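Local coordinates for glycosyl hydrolases family 2, sugar binding domain protein (Bacteroides uniformis str. 3978 T3 ii, PDB 6D1P) that is a beta-glucuronidase of a human gut bacterium, probably hydrolysing O-glycosidic bonds as other members of glycoside hydrolase family 2 do, at residues Y191-L196 / S369-R374; T285-L290 / T296-Q301; G546-S551 / D588-Y593; I731-E736 / V793-S798. All coordinates share one frame; numbering follows the deposited sequence.

Interaction 1 (Y191-L196 / S369-R374)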
loop_
_atom_site.group_PDB
_atom_site.type_symbol
_atom_site.label_atom_id
_atom_site.label_comp_id
_atom_site.label_asym_id
_atom_site.label_seq_id
_atom_site.Cartn_x
_atom_site.Cartn_y
_atom_site.Cartn_z
ATOM N N TYR A 191 -17.434 1.658 -5.785
ATOM C CA TYR A 191 -18.146 1.599 -4.525
ATOM C C TYR A 191 -19.635 1.821 -4.686
ATOM O O TYR A 191 -20.368 1.749 -3.697
ATOM C CB TYR A 191 -17.547 2.597 -3.535
ATOM C CG TYR A 191 -17.219 3.983 -4.080
ATOM C CD1 TYR A 191 -18.228 4.858 -4.486
ATOM C CD2 TYR A 191 -15.897 4.440 -4.122
ATOM C CE1 TYR A 191 -17.931 6.135 -4.953
ATOM C CE2 TYR A 191 -15.590 5.702 -4.571
ATOM C CZ TYR A 191 -16.609 6.553 -4.994
ATOM O OH TYR A 191 -16.306 7.821 -5.447
ATOM N N ARG A 192 -20.105 2.081 -5.900
ATOM C CA ARG A 192 -21.527 2.032 -6.198
ATOM C C ARG A 192 -21.736 1.044 -7.330
ATOM O O ARG A 192 -20.814 0.757 -8.099
ATOM C CB ARG A 192 -22.117 3.392 -6.594
ATOM C CG ARG A 192 -22.087 4.398 -5.511
ATOM C CD ARG A 192 -22.817 5.642 -5.960
ATOM N NE ARG A 192 -22.511 6.759 -5.083
ATOM C CZ ARG A 192 -22.562 8.027 -5.455
ATOM N NH1 ARG A 192 -22.916 8.328 -6.692
ATOM N NH2 ARG A 192 -22.258 8.995 -4.596
ATOM N N TYR A 193 -22.973 0.561 -7.421
ATOM C CA TYR A 193 -23.313 -0.512 -8.337
ATOM C C TYR A 193 -22.919 -0.194 -9.770
ATOM O O TYR A 193 -23.048 0.942 -10.247
ATOM C CB TYR A 193 -24.812 -0.791 -8.273
ATOM C CG TYR A 193 -25.236 -1.388 -6.950
ATOM C CD1 TYR A 193 -24.709 -2.606 -6.519
ATOM C CD2 TYR A 193 -26.164 -0.739 -6.134
ATOM C CE1 TYR A 193 -25.085 -3.154 -5.315
ATOM C CE2 TYR A 193 -26.554 -1.285 -4.939
ATOM C CZ TYR A 193 -26.009 -2.489 -4.525
ATOM O OH TYR A 193 -26.382 -3.035 -3.312
ATOM N N VAL A 194 -22.437 -1.225 -10.451
ATOM C CA VAL A 194 -22.263 -1.223 -11.894
ATOM C C VAL A 194 -23.358 -2.101 -12.482
ATOM O O VAL A 194 -23.636 -3.189 -11.963
ATOM C CB VAL A 194 -20.859 -1.724 -12.295
ATOM C CG1 VAL A 194 -20.678 -1.636 -13.789
ATOM C CG2 VAL A 194 -19.800 -0.900 -11.595
ATOM N N ASN A 195 -23.985 -1.615 -13.555
ATOM C CA ASN A 195 -25.120 -2.273 -14.187
ATOM C C ASN A 195 -24.812 -2.583 -15.642
ATOM O O ASN A 195 -24.230 -1.758 -16.351
ATOM C CB ASN A 195 -26.378 -1.399 -14.112
ATOM C CG ASN A 195 -26.701 -0.990 -12.707
ATOM O OD1 ASN A 195 -26.742 -1.832 -11.799
ATOM N ND2 ASN A 195 -26.903 0.307 -12.497
ATOM N N LEU A 196 -25.200 -3.777 -16.078
ATOM C CA LEU A 196 -25.254 -4.114 -17.497
ATOM C C LEU A 196 -26.647 -3.785 -18.022
ATOM O O LEU A 196 -27.651 -4.216 -17.437
ATOM C CB LEU A 196 -24.931 -5.595 -17.706
ATOM C CG LEU A 196 -24.892 -6.090 -19.147
ATOM C CD1 LEU A 196 -23.786 -5.388 -19.923
ATOM C CD2 LEU A 196 -24.698 -7.603 -19.157
ATOM N N SER A 369 -25.674 8.412 -3.973
ATOM C CA SER A 369 -26.383 7.340 -4.680
ATOM C C SER A 369 -27.859 7.655 -4.905
ATOM O O SER A 369 -28.555 8.112 -3.999
ATOM C CB SER A 369 -26.273 6.035 -3.884
ATOM O OG SER A 369 -27.197 5.072 -4.352
ATOM N N GLY A 370 -28.336 7.363 -6.119
ATOM C CA GLY A 370 -29.750 7.491 -6.424
ATOM C C GLY A 370 -30.641 6.724 -5.463
ATOM O O GLY A 370 -31.802 7.101 -5.270
ATOM N N ILE A 371 -30.115 5.657 -4.846
ATOM C CA ILE A 371 -30.870 4.910 -3.846
ATOM C C ILE A 371 -31.227 5.806 -2.675
ATOM O O ILE A 371 -32.312 5.686 -2.092
ATOM C CB ILE A 371 -30.072 3.674 -3.386
ATOM C CG1 ILE A 371 -29.726 2.813 -4.596
ATOM C CG2 ILE A 371 -30.867 2.867 -2.390
ATOM C CD1 ILE A 371 -28.698 1.754 -4.324
ATOM N N ILE A 372 -30.325 6.719 -2.310
ATOM C CA ILE A 372 -30.609 7.627 -1.203
ATOM C C ILE A 372 -31.712 8.605 -1.584
ATOM O O ILE A 372 -32.596 8.915 -0.777
ATOM C CB ILE A 372 -29.325 8.360 -0.785
ATOM C CG1 ILE A 372 -28.228 7.348 -0.392
ATOM C CG2 ILE A 372 -29.634 9.370 0.309
ATOM C CD1 ILE A 372 -28.474 6.666 0.905
ATOM N N LEU A 373 -31.673 9.103 -2.822
ATOM C CA LEU A 373 -32.693 10.035 -3.291
ATOM C C LEU A 373 -34.065 9.376 -3.298
ATOM O O LEU A 373 -35.043 9.943 -2.794
ATOM C CB LEU A 373 -32.318 10.544 -4.686
ATOM C CG LEU A 373 -31.253 11.643 -4.791
ATOM C CD1 LEU A 373 -31.870 12.938 -4.318
ATOM C CD2 LEU A 373 -29.939 11.354 -4.009
ATOM N N ARG A 374 -34.153 8.164 -3.860
ATOM C CA ARG A 374 -35.413 7.429 -3.819
ATOM C C ARG A 374 -35.890 7.238 -2.386
ATOM O O ARG A 374 -37.073 7.429 -2.091
ATOM C CB ARG A 374 -35.263 6.084 -4.521
ATOM C CG ARG A 374 -35.177 6.194 -6.020
ATOM C CD ARG A 374 -34.602 4.926 -6.628
ATOM N NE ARG A 374 -33.513 5.266 -7.534
ATOM C CZ ARG A 374 -32.506 4.461 -7.848
ATOM N NH1 ARG A 374 -32.432 3.234 -7.329
ATOM N NH2 ARG A 374 -31.565 4.903 -8.676
#
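Arg192 and Ser369 mark the closest backbone approach, with their CA atoms 7.4 Å apart, and no hydrogen bond links segment 191-196 to segment 369-374. Side chains span the gap. The Arg192 chain is extended from CG to NE and slides its guanidinium alongside the start of helix 370-379, where Ser369 N sits 3.5 Å from Arg192 CZ, over the centre of one face. That N-H is used elsewhere: Ser369 N donates to Glu332 OE2, while Arg192 NH2 forms a salt bridge with OE1 of the same carboxylate. The contact, buried throughout, thus joins two domains of the family 2 architecture, the sugar-binding domain of 191-196 and the TIM barrel of 369-374. Ser369 is the N-cap of the barrel helix; with OG anti to its backbone N (chi1 166°), the hydroxyl accepts from Ile371 N at 3.0 Å. Two residues on from the cap, Ile371 CD1 meets the Tyr193 ring at its edge and in its plane, 3.8 Å from Tyr193 CE2, the two side chains crossing at about a right angle. Tyr193 OH is hydrogen-bonded to Glu343 N, which fixes the far end of the ring against helix 343-356.

Interaction 2 (T285-L290 / T296-Q301)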
loop_
_atom_site.group_PDB
_atom_site.type_symbol
_atom_site.label_atom_id
_atom_site.label_comp_id
_atom_site.label_asym_id
_atom_site.label_seq_id
_atom_site.Cartn_x
_atom_site.Cartn_y
_atom_site.Cartn_z
ATOM N N THR A 285 -46.534 8.576 -10.299
ATOM C CA THR A 285 -45.705 7.790 -11.197
ATOM C C THR A 285 -45.990 8.179 -12.636
ATOM O O THR A 285 -47.134 8.456 -12.995
ATOM C CB THR A 285 -45.933 6.286 -10.997
ATOM O OG1 THR A 285 -45.132 5.835 -9.898
ATOM C CG2 THR A 285 -45.540 5.495 -12.239
ATOM N N CYS A 286 -44.936 8.231 -13.443
ATOM C CA CYS A 286 -45.045 8.422 -14.878
ATOM C C CYS A 286 -44.374 7.248 -15.571
ATOM O O CYS A 286 -43.212 6.937 -15.289
ATOM C CB CYS A 286 -44.404 9.743 -15.299
ATOM S SG CYS A 286 -44.265 9.973 -17.079
ATOM N N VAL A 287 -45.106 6.582 -16.460
ATOM C CA VAL A 287 -44.593 5.426 -17.189
ATOM C C VAL A 287 -44.551 5.785 -18.665
ATOM O O VAL A 287 -45.588 6.100 -19.268
ATOM C CB VAL A 287 -45.446 4.167 -16.961
ATOM C CG1 VAL A 287 -44.840 2.991 -17.693
ATOM C CG2 VAL A 287 -45.587 3.855 -15.481
ATOM N N ALA A 288 -43.357 5.755 -19.237
ATOM C CA ALA A 288 -43.170 5.887 -20.669
ATOM C C ALA A 288 -42.923 4.510 -21.259
ATOM O O ALA A 288 -42.343 3.630 -20.617
ATOM C CB ALA A 288 -41.999 6.815 -21.007
ATOM N N GLU A 289 -43.356 4.332 -22.497
ATOM C CA GLU A 289 -43.395 2.999 -23.066
ATOM C C GLU A 289 -43.208 3.100 -24.566
ATOM O O GLU A 289 -43.918 3.854 -25.235
ATOM C CB GLU A 289 -44.724 2.326 -22.727
ATOM C CG GLU A 289 -44.595 0.872 -22.403
ATOM C CD GLU A 289 -45.932 0.188 -22.374
ATOM O OE1 GLU A 289 -46.790 0.601 -21.562
ATOM O OE2 GLU A 289 -46.128 -0.745 -23.183
ATOM N N LEU A 290 -42.260 2.345 -25.086
ATOM C CA LEU A 290 -41.967 2.355 -26.506
ATOM C C LEU A 290 -41.817 0.918 -26.972
ATOM O O LEU A 290 -41.245 0.085 -26.263
ATOM C CB LEU A 290 -40.694 3.153 -26.802
ATOM C CG LEU A 290 -40.259 3.155 -28.265
ATOM C CD1 LEU A 290 -41.291 3.907 -29.103
ATOM C CD2 LEU A 290 -38.879 3.764 -28.420
ATOM N N THR A 296 -41.013 -4.333 -25.569
ATOM C CA THR A 296 -41.517 -3.118 -24.943
ATOM C C THR A 296 -40.445 -2.509 -24.044
ATOM O O THR A 296 -40.133 -3.057 -22.978
ATOM C CB THR A 296 -42.780 -3.419 -24.151
ATOM O OG1 THR A 296 -43.775 -3.925 -25.047
ATOM C CG2 THR A 296 -43.301 -2.170 -23.473
ATOM N N LEU A 297 -39.892 -1.376 -24.474
ATOM C CA LEU A 297 -39.045 -0.562 -23.613
ATOM C C LEU A 297 -39.936 0.260 -22.693
ATOM O O LEU A 297 -40.778 1.036 -23.158
ATOM C CB LEU A 297 -38.141 0.346 -24.443
ATOM C CG LEU A 297 -37.218 1.283 -23.653
ATOM C CD1 LEU A 297 -36.126 0.503 -22.927
ATOM C CD2 LEU A 297 -36.612 2.339 -24.562
ATOM N N ARG A 298 -39.775 0.069 -21.392
ATOM C CA ARG A 298 -40.529 0.816 -20.403
ATOM C C ARG A 298 -39.572 1.516 -19.456
ATOM O O ARG A 298 -38.499 0.994 -19.132
ATOM C CB ARG A 298 -41.455 -0.091 -19.591
ATOM C CG ARG A 298 -42.319 0.657 -18.582
ATOM C CD ARG A 298 -43.121 -0.290 -17.707
ATOM N NE ARG A 298 -43.221 -1.610 -18.319
ATOM C CZ ARG A 298 -44.143 -1.954 -19.212
ATOM N NH1 ARG A 298 -45.055 -1.065 -19.604
ATOM N NH2 ARG A 298 -44.142 -3.183 -19.716
ATOM N N THR A 299 -39.970 2.702 -19.013
ATOM C CA THR A 299 -39.291 3.362 -17.913
ATOM C C THR A 299 -40.334 3.986 -17.005
ATOM O O THR A 299 -41.272 4.639 -17.474
ATOM C CB THR A 299 -38.294 4.421 -18.401
ATOM O OG1 THR A 299 -37.708 5.077 -17.272
ATOM C CG2 THR A 299 -38.985 5.453 -19.278
ATOM N N THR A 300 -40.168 3.769 -15.711
ATOM C CA THR A 300 -41.080 4.264 -14.695
ATOM C C THR A 300 -40.375 5.334 -13.874
ATOM O O THR A 300 -39.228 5.143 -13.453
ATOM C CB THR A 300 -41.543 3.120 -13.800
ATOM O OG1 THR A 300 -42.098 2.085 -14.618
ATOM C CG2 THR A 300 -42.563 3.601 -12.808
ATOM N N GLN A 301 -41.059 6.448 -13.646
ATOM C CA GLN A 301 -40.489 7.589 -12.946
ATOM C C GLN A 301 -41.441 8.049 -11.856
ATOM O O GLN A 301 -42.641 8.197 -12.104
ATOM C CB GLN A 301 -40.231 8.741 -13.917
ATOM C CG GLN A 301 -39.352 8.380 -15.073
ATOM C CD GLN A 301 -37.899 8.459 -14.701
ATOM O OE1 GLN A 301 -37.495 9.344 -13.936
ATOM N NE2 GLN A 301 -37.099 7.528 -15.225
#
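Cys286 to Leu290 pair with Leu297 to Gln301 in an antiparallel beta hairpin, strands 284-292 and 295-303, within the immunoglobulin-like family 2 domain that precedes the TIM barrel. The strand axes approach to 4.6 Å, with 166° between their directions. Backbone bonds give the register: the hydrogen-bonded pairs Cys286-Gln301, Ala288-Thr299 and Leu290-Leu297 each exchange two N-H...O bonds, as in Cys286 N to Gln301 O at 2.7 Å. Between them lie the non-hydrogen-bonded pairs Val287-Thr300 and Glu289-Arg298.

One ionic contact crosses the strands. Glu289 and Arg298 run side by side, and Glu289 OE1 meets Arg298 NH1 at 3.1 Å, near the guanidinium plane; the carboxylate is turned 61° from that plane, so the match is single-pronged. The Arg298 chain bends at chi3 (-19°), which folds NH1 back toward Glu289. A leucine in place of Glu289 would probably leave the Arg298 guanidinium without this charged mate and freer to swing.

Apolar contacts lie on both faces. Val287 CG1 rests on Arg298 CG at 3.5 Å beside the salt bridge; farther along, Thr285 CG2 meets Thr300 CG2 at 3.6 Å, while Thr300 OG1 is bonded to Asp26. The other face carries Cys286, Ala288, Leu290, Leu297 and Thr299, all but Leu290 packing on strand 203-213; there Ala288 CB touches Thr299 CG2 at 3.7 Å.

On that same face Gln301, its OE1 held by Asn416 ND2, gives a nearly straight bond from NE2 to Thr299 OG1 at 3.3 Å, with the hydroxyl oxygen in its amide plane.

Interaction 3 (G546-S551 / D588-Y593)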
loop_
_atom_site.group_PDB
_atom_site.type_symbol
_atom_site.label_atom_id
_atom_site.label_comp_id
_atom_site.label_asym_id
_atom_site.label_seq_id
_atom_site.Cartn_x
_atom_site.Cartn_y
_atom_site.Cartn_z
ATOM N N GLY A 546 -13.469 20.956 25.822
ATOM C CA GLY A 546 -14.304 19.931 26.423
ATOM C C GLY A 546 -13.594 18.580 26.525
ATOM O O GLY A 546 -12.460 18.404 26.086
ATOM N N ASP A 547 -14.299 17.605 27.108
ATOM C CA ASP A 547 -13.786 16.248 27.227
ATOM C C ASP A 547 -14.369 15.289 26.188
ATOM O O ASP A 547 -14.105 14.087 26.259
ATOM C CB ASP A 547 -14.038 15.713 28.640
ATOM C CG ASP A 547 -15.529 15.540 28.959
ATOM O OD1 ASP A 547 -16.385 15.863 28.097
ATOM O OD2 ASP A 547 -15.834 15.065 30.082
ATOM N N TRP A 548 -15.163 15.788 25.241
ATOM C CA TRP A 548 -15.755 14.986 24.171
ATOM C C TRP A 548 -16.686 13.883 24.700
ATOM O O TRP A 548 -16.953 12.894 24.001
ATOM C CB TRP A 548 -14.662 14.404 23.251
ATOM C CG TRP A 548 -13.973 15.471 22.370
ATOM C CD1 TRP A 548 -13.652 16.756 22.727
ATOM C CD2 TRP A 548 -13.579 15.335 20.996
ATOM N NE1 TRP A 548 -13.076 17.422 21.667
ATOM C CE2 TRP A 548 -13.024 16.576 20.593
ATOM C CE3 TRP A 548 -13.628 14.282 20.074
ATOM C CZ2 TRP A 548 -12.517 16.785 19.310
ATOM C CZ3 TRP A 548 -13.142 14.492 18.799
ATOM C CH2 TRP A 548 -12.584 15.737 18.426
ATOM N N SER A 549 -17.221 14.051 25.908
ATOM C CA SER A 549 -18.169 13.102 26.478
ATOM C C SER A 549 -19.542 13.212 25.804
ATOM O O SER A 549 -19.902 14.227 25.199
ATOM C CB SER A 549 -18.336 13.356 27.968
ATOM O OG SER A 549 -19.062 14.571 28.132
ATOM N N GLU A 550 -20.312 12.132 25.915
ATOM C CA GLU A 550 -21.715 12.205 25.528
ATOM C C GLU A 550 -22.484 13.143 26.439
ATOM O O GLU A 550 -23.450 13.775 25.998
ATOM C CB GLU A 550 -22.348 10.814 25.536
ATOM C CG GLU A 550 -21.749 9.876 24.466
ATOM C CD GLU A 550 -22.637 8.674 24.144
ATOM O OE1 GLU A 550 -23.792 8.853 23.666
ATOM O OE2 GLU A 550 -22.161 7.533 24.377
ATOM N N SER A 551 -22.055 13.257 27.699
ATOM C CA SER A 551 -22.750 14.105 28.658
ATOM C C SER A 551 -22.793 15.542 28.181
ATOM O O SER A 551 -23.832 16.215 28.282
ATOM C CB SER A 551 -22.063 14.021 30.015
ATOM O OG SER A 551 -22.074 12.687 30.481
ATOM N N ASP A 588 -5.574 11.714 15.411
ATOM C CA ASP A 588 -5.484 11.611 16.856
ATOM C C ASP A 588 -6.839 11.705 17.548
ATOM O O ASP A 588 -6.868 11.872 18.770
ATOM C CB ASP A 588 -4.548 12.696 17.400
ATOM C CG ASP A 588 -3.126 12.607 16.819
ATOM O OD1 ASP A 588 -2.528 11.508 16.875
ATOM O OD2 ASP A 588 -2.619 13.641 16.299
ATOM N N ASN A 589 -7.952 11.621 16.812
ATOM C CA ASN A 589 -9.258 11.646 17.462
ATOM C C ASN A 589 -9.389 10.448 18.398
ATOM O O ASN A 589 -8.735 9.419 18.191
ATOM C CB ASN A 589 -10.391 11.613 16.442
ATOM C CG ASN A 589 -10.903 12.996 16.104
ATOM O OD1 ASN A 589 -10.300 13.994 16.486
ATOM N ND2 ASN A 589 -12.018 13.062 15.379
ATOM N N PRO A 590 -10.213 10.555 19.440
ATOM C CA PRO A 590 -10.404 9.403 20.343
ATOM C C PRO A 590 -10.629 8.082 19.617
ATOM O O PRO A 590 -10.150 7.045 20.078
ATOM C CB PRO A 590 -11.628 9.825 21.174
ATOM C CG PRO A 590 -11.571 11.295 21.185
ATOM C CD PRO A 590 -11.029 11.716 19.843
ATOM N N ILE A 591 -11.354 8.079 18.504
ATOM C CA ILE A 591 -11.274 7.000 17.526
ATOM C C ILE A 591 -10.460 7.522 16.343
ATOM O O ILE A 591 -10.933 8.424 15.627
ATOM C CB ILE A 591 -12.658 6.504 17.097
ATOM C CG1 ILE A 591 -13.382 5.888 18.306
ATOM C CG2 ILE A 591 -12.503 5.431 16.001
ATOM C CD1 ILE A 591 -14.781 5.408 18.008
ATOM N N PRO A 592 -9.237 7.043 16.134
ATOM C CA PRO A 592 -8.373 7.638 15.108
ATOM C C PRO A 592 -9.053 7.664 13.750
ATOM O O PRO A 592 -9.761 6.728 13.369
ATOM C CB PRO A 592 -7.147 6.725 15.122
ATOM C CG PRO A 592 -7.087 6.226 16.538
ATOM C CD PRO A 592 -8.528 6.018 16.922
ATOM N N TYR A 593 -8.900 8.781 13.048
ATOM C CA TYR A 593 -9.442 8.937 11.701
ATOM C C TYR A 593 -10.979 8.828 11.634
ATOM O O TYR A 593 -11.548 8.560 10.558
ATOM C CB TYR A 593 -8.790 7.928 10.749
ATOM C CG TYR A 593 -7.293 8.128 10.578
ATOM C CD1 TYR A 593 -6.800 9.252 9.911
ATOM C CD2 TYR A 593 -6.372 7.194 11.070
ATOM C CE1 TYR A 593 -5.427 9.452 9.727
ATOM C CE2 TYR A 593 -4.978 7.382 10.892
ATOM C CZ TYR A 593 -4.525 8.521 10.214
ATOM O OH TYR A 593 -3.181 8.736 10.021
#
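Trp548 reaches across to Asn589 and Pro590, and this one indole makes the whole contact, which buries 123 Å² over both segments. The backbones stay well apart: the nearest CA atoms, those of Trp548 and Pro590, are 8.6 Å from each other.

The apolar part is between Trp548 and the proline ring. Trp548 CZ3 lies 3.6 Å from Pro590 CD, with CE3 close to both CD and CG, and the two side chains cross at about a right angle. With Trp548 CG anti to the carbonyl carbon (chi1 -71°) and chi2 at 38°, the six-membered ring is turned toward Pro590.

The polar part concerns the Asn589 amide, which stands nearly upright to the indole, planes 76° apart. Asn589 OD1 comes 3.5 Å from Trp548 CH2 without a hydrogen bond, and Asn589 ND2 lies at the ring edge, committed to Val594 O. Trp548 NE1 donates to Asp543 O, so the indole is gripped at its far side too.

Hydrogen bonds within 546-551 fix the turn carrying Trp548. Asp547 OD1 accepts from Ser549 N at 3.0 Å, an Asx turn, and from Ser549 OG on the same face of the carboxylate. Ser549 in turn is the N-cap of helix 550-564, its OG capping Tyr552 N.

An alanine in place of Trp548 would probably open a gap beside Pro590 and leave Asp543 O without its indole donor. Chemically, the contact relies on shape and dispersion rather than polar bonds to join the approach to helix 550-564 with the loop after strand 581-582, both parts of the TIM-barrel domain.

Interaction 4 (I731-E736 / V793-S798)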
loop_
_atom_site.group_PDB
_atom_site.type_symbol
_atom_site.label_atom_id
_atom_site.label_comp_id
_atom_site.label_asym_id
_atom_site.label_seq_id
_atom_site.Cartn_x
_atom_site.Cartn_y
_atom_site.Cartn_z
ATOM N N ILE A 731 -16.401 -12.562 21.014
ATOM C CA ILE A 731 -16.159 -12.285 22.415
ATOM C C ILE A 731 -15.803 -10.812 22.547
ATOM O O ILE A 731 -15.102 -10.252 21.693
ATOM C CB ILE A 731 -15.035 -13.182 22.965
ATOM C CG1 ILE A 731 -15.499 -14.643 23.004
ATOM C CG2 ILE A 731 -14.572 -12.691 24.338
ATOM C CD1 ILE A 731 -14.540 -15.616 22.347
ATOM N N LEU A 732 -16.314 -10.177 23.592
ATOM C CA LEU A 732 -15.977 -8.799 23.899
ATOM C C LEU A 732 -14.930 -8.800 24.998
ATOM O O LEU A 732 -15.151 -9.376 26.062
ATOM C CB LEU A 732 -17.214 -8.009 24.330
ATOM C CG LEU A 732 -16.966 -6.525 24.632
ATOM C CD1 LEU A 732 -16.362 -5.827 23.400
ATOM C CD2 LEU A 732 -18.237 -5.817 25.119
ATOM N N VAL A 733 -13.788 -8.179 24.737
ATOM C CA VAL A 733 -12.711 -8.069 25.707
ATOM C C VAL A 733 -12.650 -6.622 26.172
ATOM O O VAL A 733 -12.784 -5.697 25.360
ATOM C CB VAL A 733 -11.368 -8.523 25.092
ATOM C CG1 VAL A 733 -10.195 -8.067 25.935
ATOM C CG2 VAL A 733 -11.345 -10.027 24.932
ATOM N N GLN A 734 -12.444 -6.427 27.474
ATOM C CA GLN A 734 -12.473 -5.106 28.086
ATOM C C GLN A 734 -11.162 -4.831 28.802
ATOM O O GLN A 734 -10.675 -5.674 29.564
ATOM C CB GLN A 734 -13.639 -4.992 29.073
ATOM C CG GLN A 734 -13.647 -3.680 29.832
ATOM C CD GLN A 734 -14.798 -3.578 30.826
ATOM O OE1 GLN A 734 -15.927 -3.218 30.467
ATOM N NE2 GLN A 734 -14.512 -3.888 32.086
ATOM N N ALA A 735 -10.585 -3.666 28.545
ATOM C CA ALA A 735 -9.459 -3.168 29.320
ATOM C C ALA A 735 -9.959 -2.123 30.310
ATOM O O ALA A 735 -10.769 -1.264 29.962
ATOM C CB ALA A 735 -8.378 -2.560 28.418
ATOM N N GLU A 736 -9.467 -2.197 31.538
ATOM C CA GLU A 736 -9.851 -1.294 32.607
ATOM C C GLU A 736 -8.597 -0.640 33.161
ATOM O O GLU A 736 -7.644 -1.337 33.515
ATOM C CB GLU A 736 -10.594 -2.055 33.722
ATOM C CG GLU A 736 -11.342 -1.162 34.711
ATOM C CD GLU A 736 -11.944 -1.950 35.866
ATOM O OE1 GLU A 736 -11.208 -2.732 36.502
ATOM O OE2 GLU A 736 -13.162 -1.805 36.125
ATOM N N VAL A 793 -6.897 -17.715 21.546
ATOM C CA VAL A 793 -5.811 -16.782 21.270
ATOM C C VAL A 793 -5.438 -16.098 22.582
ATOM O O VAL A 793 -6.053 -16.325 23.627
ATOM C CB VAL A 793 -6.194 -15.720 20.214
ATOM C CG1 VAL A 793 -6.508 -16.354 18.883
ATOM C CG2 VAL A 793 -7.392 -14.902 20.710
ATOM N N VAL A 794 -4.437 -15.236 22.525
ATOM C CA VAL A 794 -4.104 -14.365 23.643
ATOM C C VAL A 794 -4.179 -12.929 23.147
ATOM O O VAL A 794 -3.514 -12.578 22.162
ATOM C CB VAL A 794 -2.719 -14.667 24.225
ATOM C CG1 VAL A 794 -2.385 -13.645 25.290
ATOM C CG2 VAL A 794 -2.680 -16.081 24.812
ATOM N N VAL A 795 -5.001 -12.102 23.823
ATOM C CA VAL A 795 -5.139 -10.673 23.541
ATOM C C VAL A 795 -4.265 -9.866 24.501
ATOM O O VAL A 795 -4.193 -10.162 25.704
ATOM C CB VAL A 795 -6.613 -10.238 23.646
ATOM C CG1 VAL A 795 -6.748 -8.710 23.527
ATOM C CG2 VAL A 795 -7.447 -10.953 22.581
ATOM N N SER A 796 -3.601 -8.841 23.973
ATOM C CA SER A 796 -2.814 -7.918 24.777
ATOM C C SER A 796 -3.431 -6.519 24.764
ATOM O O SER A 796 -4.021 -6.091 23.767
ATOM C CB SER A 796 -1.369 -7.847 24.261
ATOM O OG SER A 796 -1.317 -7.277 22.966
ATOM N N ALA A 797 -3.263 -5.791 25.868
ATOM C CA ALA A 797 -3.678 -4.391 25.937
ATOM C C ALA A 797 -2.565 -3.566 26.561
ATOM O O ALA A 797 -2.011 -3.948 27.598
ATOM C CB ALA A 797 -4.981 -4.207 26.738
ATOM N N SER A 798 -2.252 -2.434 25.928
ATOM C CA SER A 798 -1.237 -1.507 26.401
ATOM C C SER A 798 -1.746 -0.077 26.297
ATOM O O SER A 798 -2.609 0.235 25.471
ATOM C CB SER A 798 0.049 -1.639 25.586
ATOM O OG SER A 798 0.270 -2.996 25.251
#
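Val733 facing Val795 and Ala735 facing Ala797 form a purely apolar contact between the two sheets of a beta sandwich near the C-terminus of the chain. Strand 730-738 is the middle strand of the sheet it forms with 718-723 and 781-787; strand 793-799 lies in the opposing sheet, between 751-756 and 807-811. No hydrogen bond crosses, as expected where the strands belong to different layers.

The CA separations bear this out. Val733 and Val795 have CA atoms 8.3 Å apart, and those of Ala735 and Ala797 are 6.8 Å apart, both beyond the spacing of paired strands in one sheet. The layers therefore draw together toward the alanines, whose lack of any branch beyond CB permits the closer approach. All four side chains point toward the facing segment and are buried, yet the joint area is modest at 109 Å².

At the wider end, both valines place CG1 anti to the backbone N (chi1 164° for Val733 and 173° for Val795), and these methyls meet at 4.3 Å from Val733 CG1 to Val795 CG1. Neighbouring strands fill in around them: Val733 also touches Leu721 and Val786, and Val795 rests on Ile809. The reverse side of strand 793-799 meets the second subunit, where Ser796 OG bonds to Thr757 O of that chain and Val794 packs on its Leu808.

At the narrow end the two layers are separated by just a pair of methyl groups, Ala735 CB and Ala797 CB, 4.1 Å apart.

How the interactions relate
Interactions 1 and 2 lie in the earlier part of the chain, their centres about 19 Å apart, and hairpin 285-290/296-301 falls between the two segments that interaction 1 brings together. Interactions 3 and 4 follow in series, with centres about 21 Å apart; no two of the four touch. Interaction 2 stands on the other side of the chain's centre from both, its centre about 50 Å from that of interaction 3 and about 57 Å from that of interaction 4. The TIM-barrel range supplies one segment of interaction 1 and both of interaction 3, while interactions 2 and 4 are internal to beta domains. Pro590 and Ile591 also touch strand 774-776, which shares a sheet with strand 793-799, linking barrel to C-terminal sandwich.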